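Local coordinates for protein glutathione S-transferase (Natrialba magadii ATCC 43099, PDB 6GZF) that probably acts as a glutathione transferase of the Xi class, with likely glutathionyl-hydroquinone reductase activity, at residues Val111-Tyr121 against Val132-Asp143. Sequence-based numbering, arbitrary orientation. Where two conformers were deposited one is given.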
loop_
_atom_site.group_PDB
_atom_site.type_symbol
_atom_site.label_atom_id
_atom_site.label_comp_id
_atom_site.label_asym_id
_atom_site.label_seq_id
_atom_site.Cartn_x
_atom_site.Cartn_y
_atom_site.Cartn_z
ATOM N N VAL A 111 17.637 22.303 25.468
ATOM C CA VAL A 111 17.328 22.745 26.823
ATOM C C VAL A 111 18.101 21.971 27.890
ATOM O O VAL A 111 18.883 22.558 28.638
ATOM C CB VAL A 111 15.820 22.636 27.112
ATOM C CG1 VAL A 111 15.524 23.059 28.539
ATOM C CG2 VAL A 111 15.037 23.496 26.133
ATOM N N HIS A 112 17.889 20.660 27.964
ATOM C CA HIS A 112 18.507 19.860 29.020
ATOM C C HIS A 112 19.415 18.752 28.492
ATOM O O HIS A 112 19.941 17.958 29.273
ATOM C CB HIS A 112 17.428 19.252 29.919
ATOM C CG HIS A 112 16.690 20.261 30.740
ATOM N ND1 HIS A 112 17.326 21.119 31.613
ATOM C CD2 HIS A 112 15.370 20.552 30.822
ATOM C CE1 HIS A 112 16.428 21.894 32.196
ATOM N NE2 HIS A 112 15.236 21.572 31.733
ATOM N N ASP A 113 19.594 18.709 27.173
ATOM C CA ASP A 113 20.460 17.722 26.527
ATOM C C ASP A 113 20.082 16.298 26.932
ATOM O O ASP A 113 20.925 15.516 27.373
ATOM C CB ASP A 113 21.931 17.997 26.859
ATOM C CG ASP A 113 22.887 17.193 25.998
ATOM O OD1 ASP A 113 22.495 16.794 24.882
ATOM O OD2 ASP A 113 24.031 16.955 26.441
ATOM N N VAL A 114 18.803 15.968 26.790
ATOM C CA VAL A 114 18.311 14.652 27.175
ATOM C C VAL A 114 18.468 13.644 26.040
ATOM O O VAL A 114 18.497 14.014 24.866
ATOM C CB VAL A 114 16.833 14.708 27.606
ATOM C CG1 VAL A 114 16.670 15.607 28.820
ATOM C CG2 VAL A 114 15.961 15.193 26.461
ATOM N N ASP A 115 18.577 12.370 26.400
ATOM C CA ASP A 115 18.672 11.302 25.416
ATOM C C ASP A 115 17.319 11.056 24.760
ATOM O O ASP A 115 17.230 10.862 23.548
ATOM C CB ASP A 115 19.184 10.014 26.063
ATOM C CG ASP A 115 20.581 10.160 26.628
ATOM O OD1 ASP A 115 21.430 10.795 25.965
ATOM O OD2 ASP A 115 20.832 9.640 27.736
ATOM N N TYR A 116 16.264 11.078 25.568
ATOM C CA TYR A 116 14.927 10.769 25.083
ATOM C C TYR A 116 13.916 11.834 25.492
ATOM O O TYR A 116 14.113 12.551 26.473
ATOM C CB TYR A 116 14.486 9.399 25.596
ATOM C CG TYR A 116 15.531 8.326 25.399
ATOM C CD1 TYR A 116 15.741 7.760 24.151
ATOM C CD2 TYR A 116 16.312 7.882 26.459
ATOM C CE1 TYR A 116 16.698 6.784 23.959
ATOM C CE2 TYR A 116 17.271 6.904 26.278
ATOM C CZ TYR A 116 17.459 6.357 25.026
ATOM O OH TYR A 116 18.411 5.383 24.838
ATOM N N LEU A 117 12.828 11.926 24.732
ATOM C CA LEU A 117 11.797 12.928 24.974
ATOM C C LEU A 117 11.034 12.657 26.267
ATOM O O LEU A 117 10.475 13.574 26.870
ATOM C CB LEU A 117 10.821 12.978 23.796
ATOM C CG LEU A 117 9.960 14.236 23.662
ATOM C CD1 LEU A 117 10.800 15.413 23.192
ATOM C CD2 LEU A 117 8.793 13.992 22.715
ATOM N N ARG A 118 11.015 11.397 26.690
ATOM C CA ARG A 118 10.284 11.009 27.891
ATOM C C ARG A 118 10.908 11.610 29.148
ATOM O O ARG A 118 10.227 11.804 30.153
ATOM C CB ARG A 118 10.213 9.485 28.007
ATOM C CG ARG A 118 11.544 8.764 27.864
ATOM C CD ARG A 118 11.323 7.263 27.744
ATOM N NE ARG A 118 12.570 6.503 27.704
ATOM C CZ ARG A 118 13.172 5.994 28.774
ATOM N NH1 ARG A 118 12.643 6.167 29.979
ATOM N NH2 ARG A 118 14.301 5.313 28.641
ATOM N N GLU A 119 12.201 11.911 29.081
ATOM C CA GLU A 119 12.893 12.559 30.190
ATOM C C GLU A 119 12.356 13.969 30.412
ATOM O O GLU A 119 12.256 14.436 31.547
ATOM C CB GLU A 119 14.401 12.605 29.933
ATOM C CG GLU A 119 15.062 11.242 29.838
ATOM C CD GLU A 119 16.533 11.335 29.476
ATOM O OE1 GLU A 119 17.302 11.930 30.260
ATOM O OE2 GLU A 119 16.916 10.815 28.407
ATOM N N LEU A 120 12.012 14.639 29.318
ATOM C CA LEU A 120 11.498 16.003 29.374
ATOM C C LEU A 120 10.122 16.058 30.034
ATOM O O LEU A 120 9.839 16.964 30.818
ATOM C CB LEU A 120 11.435 16.603 27.970
ATOM C CG LEU A 120 12.776 17.072 27.403
ATOM C CD1 LEU A 120 12.690 17.238 25.898
ATOM C CD2 LEU A 120 13.208 18.371 28.066
ATOM N N TYR A 121 9.274 15.087 29.708
ATOM C CA TYR A 121 7.959 14.970 30.331
ATOM C C TYR A 121 8.083 14.772 31.837
ATOM O O TYR A 121 7.429 15.461 32.622
ATOM C CB TYR A 121 7.170 13.806 29.723
ATOM C CG TYR A 121 6.521 14.107 28.389
ATOM C CD1 TYR A 121 7.275 14.177 27.225
ATOM C CD2 TYR A 121 5.149 14.302 28.295
ATOM C CE1 TYR A 121 6.680 14.446 26.004
ATOM C CE2 TYR A 121 4.545 14.569 27.080
ATOM C CZ TYR A 121 5.314 14.640 25.939
ATOM O OH TYR A 121 4.716 14.905 24.730
ATOM N N VAL A 132 4.206 9.891 25.225
ATOM C CA VAL A 132 5.306 10.789 24.885
ATOM C C VAL A 132 5.276 11.077 23.390
ATOM O O VAL A 132 5.743 10.273 22.584
ATOM C CB VAL A 132 6.672 10.195 25.281
ATOM C CG1 VAL A 132 7.793 11.172 24.952
ATOM C CG2 VAL A 132 6.685 9.847 26.759
ATOM N N THR A 133 4.724 12.231 23.023
ATOM C CA THR A 133 4.508 12.586 21.622
ATOM C C THR A 133 5.028 13.980 21.280
ATOM O O THR A 133 5.431 14.741 22.159
ATOM C CB THR A 133 3.009 12.541 21.257
ATOM O OG1 THR A 133 2.291 13.482 22.067
ATOM C CG2 THR A 133 2.439 11.150 21.474
ATOM N N VAL A 134 4.982 14.306 19.992
ATOM C CA VAL A 134 5.326 15.627 19.489
ATOM C C VAL A 134 4.073 16.224 18.848
ATOM O O VAL A 134 3.210 15.483 18.376
ATOM C CB VAL A 134 6.482 15.566 18.465
ATOM C CG1 VAL A 134 7.797 15.252 19.164
ATOM C CG2 VAL A 134 6.186 14.543 17.380
ATOM N N PRO A 135 3.960 17.563 18.825
ATOM C CA PRO A 135 4.918 18.571 19.293
ATOM C C PRO A 135 4.823 18.861 20.786
ATOM O O PRO A 135 3.849 18.486 21.437
ATOM C CB PRO A 135 4.529 19.806 18.485
ATOM C CG PRO A 135 3.051 19.674 18.345
ATOM C CD PRO A 135 2.773 18.191 18.216
ATOM N N VAL A 136 5.847 19.526 21.314
ATOM C CA VAL A 136 5.860 19.964 22.704
ATOM C C VAL A 136 6.397 21.388 22.800
ATOM O O VAL A 136 7.553 21.644 22.466
ATOM C CB VAL A 136 6.721 19.040 23.594
ATOM C CG1 VAL A 136 6.933 19.665 24.966
ATOM C CG2 VAL A 136 6.084 17.664 23.721
ATOM N N LEU A 137 5.553 22.313 23.246
ATOM C CA LEU A 137 5.993 23.682 23.471
ATOM C C LEU A 137 6.551 23.807 24.883
ATOM O O LEU A 137 5.848 23.557 25.862
ATOM C CB LEU A 137 4.849 24.674 23.253
ATOM C CG LEU A 137 5.233 26.149 23.393
ATOM C CD1 LEU A 137 6.241 26.543 22.321
ATOM C CD2 LEU A 137 4.002 27.041 23.332
ATOM N N TRP A 138 7.819 24.190 24.982
ATOM C CA TRP A 138 8.510 24.208 26.265
ATOM C C TRP A 138 8.861 25.622 26.717
ATOM O O TRP A 138 9.365 26.428 25.938
ATOM C CB TRP A 138 9.782 23.359 26.186
ATOM C CG TRP A 138 10.460 23.158 27.505
ATOM C CD1 TRP A 138 11.328 24.014 28.119
ATOM C CD2 TRP A 138 10.334 22.025 28.372
ATOM N NE1 TRP A 138 11.746 23.486 29.316
ATOM C CE2 TRP A 138 11.151 22.265 29.495
ATOM C CE3 TRP A 138 9.609 20.831 28.309
ATOM C CZ2 TRP A 138 11.263 21.357 30.544
ATOM C CZ3 TRP A 138 9.722 19.930 29.352
ATOM C CH2 TRP A 138 10.542 20.197 30.454
ATOM N N ASP A 139 8.590 25.913 27.987
ATOM C CA ASP A 139 8.967 27.189 28.583
ATOM C C ASP A 139 10.288 27.054 29.332
ATOM O O ASP A 139 10.431 26.201 30.204
ATOM C CB ASP A 139 7.875 27.688 29.530
ATOM C CG ASP A 139 8.237 28.998 30.197
ATOM O OD1 ASP A 139 8.884 29.838 29.541
ATOM O OD2 ASP A 139 7.872 29.189 31.375
ATOM N N THR A 140 11.252 27.902 28.989
ATOM C CA THR A 140 12.578 27.832 29.594
ATOM C C THR A 140 12.645 28.569 30.930
ATOM O O THR A 140 13.606 28.410 31.685
ATOM C CB THR A 140 13.653 28.406 28.653
ATOM O OG1 THR A 140 13.233 29.688 28.170
ATOM C CG2 THR A 140 13.872 27.476 27.469
ATOM N N GLU A 141 11.627 29.370 31.222
ATOM C CA GLU A 141 11.605 30.134 32.465
ATOM C C GLU A 141 11.042 29.307 33.618
ATOM O O GLU A 141 11.668 29.195 34.673
ATOM C CB GLU A 141 10.793 31.419 32.293
ATOM C CG GLU A 141 10.919 32.386 33.459
ATOM C CD GLU A 141 11.873 33.531 33.168
ATOM O OE1 GLU A 141 11.758 34.144 32.085
ATOM O OE2 GLU A 141 12.743 33.814 34.019
ATOM N N GLU A 142 9.864 28.724 33.415
ATOM C CA GLU A 142 9.255 27.866 34.427
ATOM C C GLU A 142 9.784 26.441 34.327
ATOM O O GLU A 142 9.516 25.610 35.196
ATOM C CB GLU A 142 7.730 27.867 34.299
ATOM C CG GLU A 142 7.024 28.794 35.273
ATOM C CD GLU A 142 5.554 28.457 35.433
ATOM O OE1 GLU A 142 5.226 27.254 35.519
ATOM O OE2 GLU A 142 4.727 29.394 35.475
ATOM N N ASP A 143 10.532 26.172 33.258
ATOM C CA ASP A 143 11.146 24.865 33.024
ATOM C C ASP A 143 10.107 23.746 33.035
ATOM O O ASP A 143 10.186 22.822 33.845
ATOM C CB ASP A 143 12.235 24.591 34.066
ATOM C CG ASP A 143 13.142 23.440 33.673
ATOM O OD1 ASP A 143 13.425 23.292 32.465
ATOM O OD2 ASP A 143 13.573 22.688 34.572
#
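H112 NE2 donates to D143 OD1 at 2.6 Å and ties the loop ahead of helix 117-124 to the turn after strand 136-139. The carboxylate oxygen lies near the imidazole plane and offers its syn lone pair, although the two flat groups are turned 67° apart. D109 accepts from the backbone N of V111, H112 and V114 and so pins this loop.

At the other end, Y121 OH donates to T133 O at 2.7 Å, the donor tilted 22° from the carbonyl plane. V132 CA sits over one face of the tyrosine ring, offset toward its rim, while V132 CG1 packs 3.6 Å from Y121 CE1 and also reaches L117 CB. L117, whose CG lies opposite its own backbone N (chi1 -161°), puts CD2 against V134 CG1, 3.9 Å away.

Between the two bonds W138 fills the middle: L120 CD2 stands over its six-membered ring, 4.1 Å from the centroid, in a CH-pi contact, and V111 CG1 comes obliquely to its NE1. Y59 of the adjacent strand 56-60 also touches W138, L120 and V111.

Replacing Y121 with a phenylalanine would probably leave T133 O without this donor and the extended V132-V134 segment less firmly fixed. V134 is joined to P135 by a cis peptide, a hallmark of the thioredoxin-like GST domain, and V132, T133 and V134 are predicted to bind glutathione; the tyrosine bond and aliphatic packing thus probably help hold the main chain of that site in place.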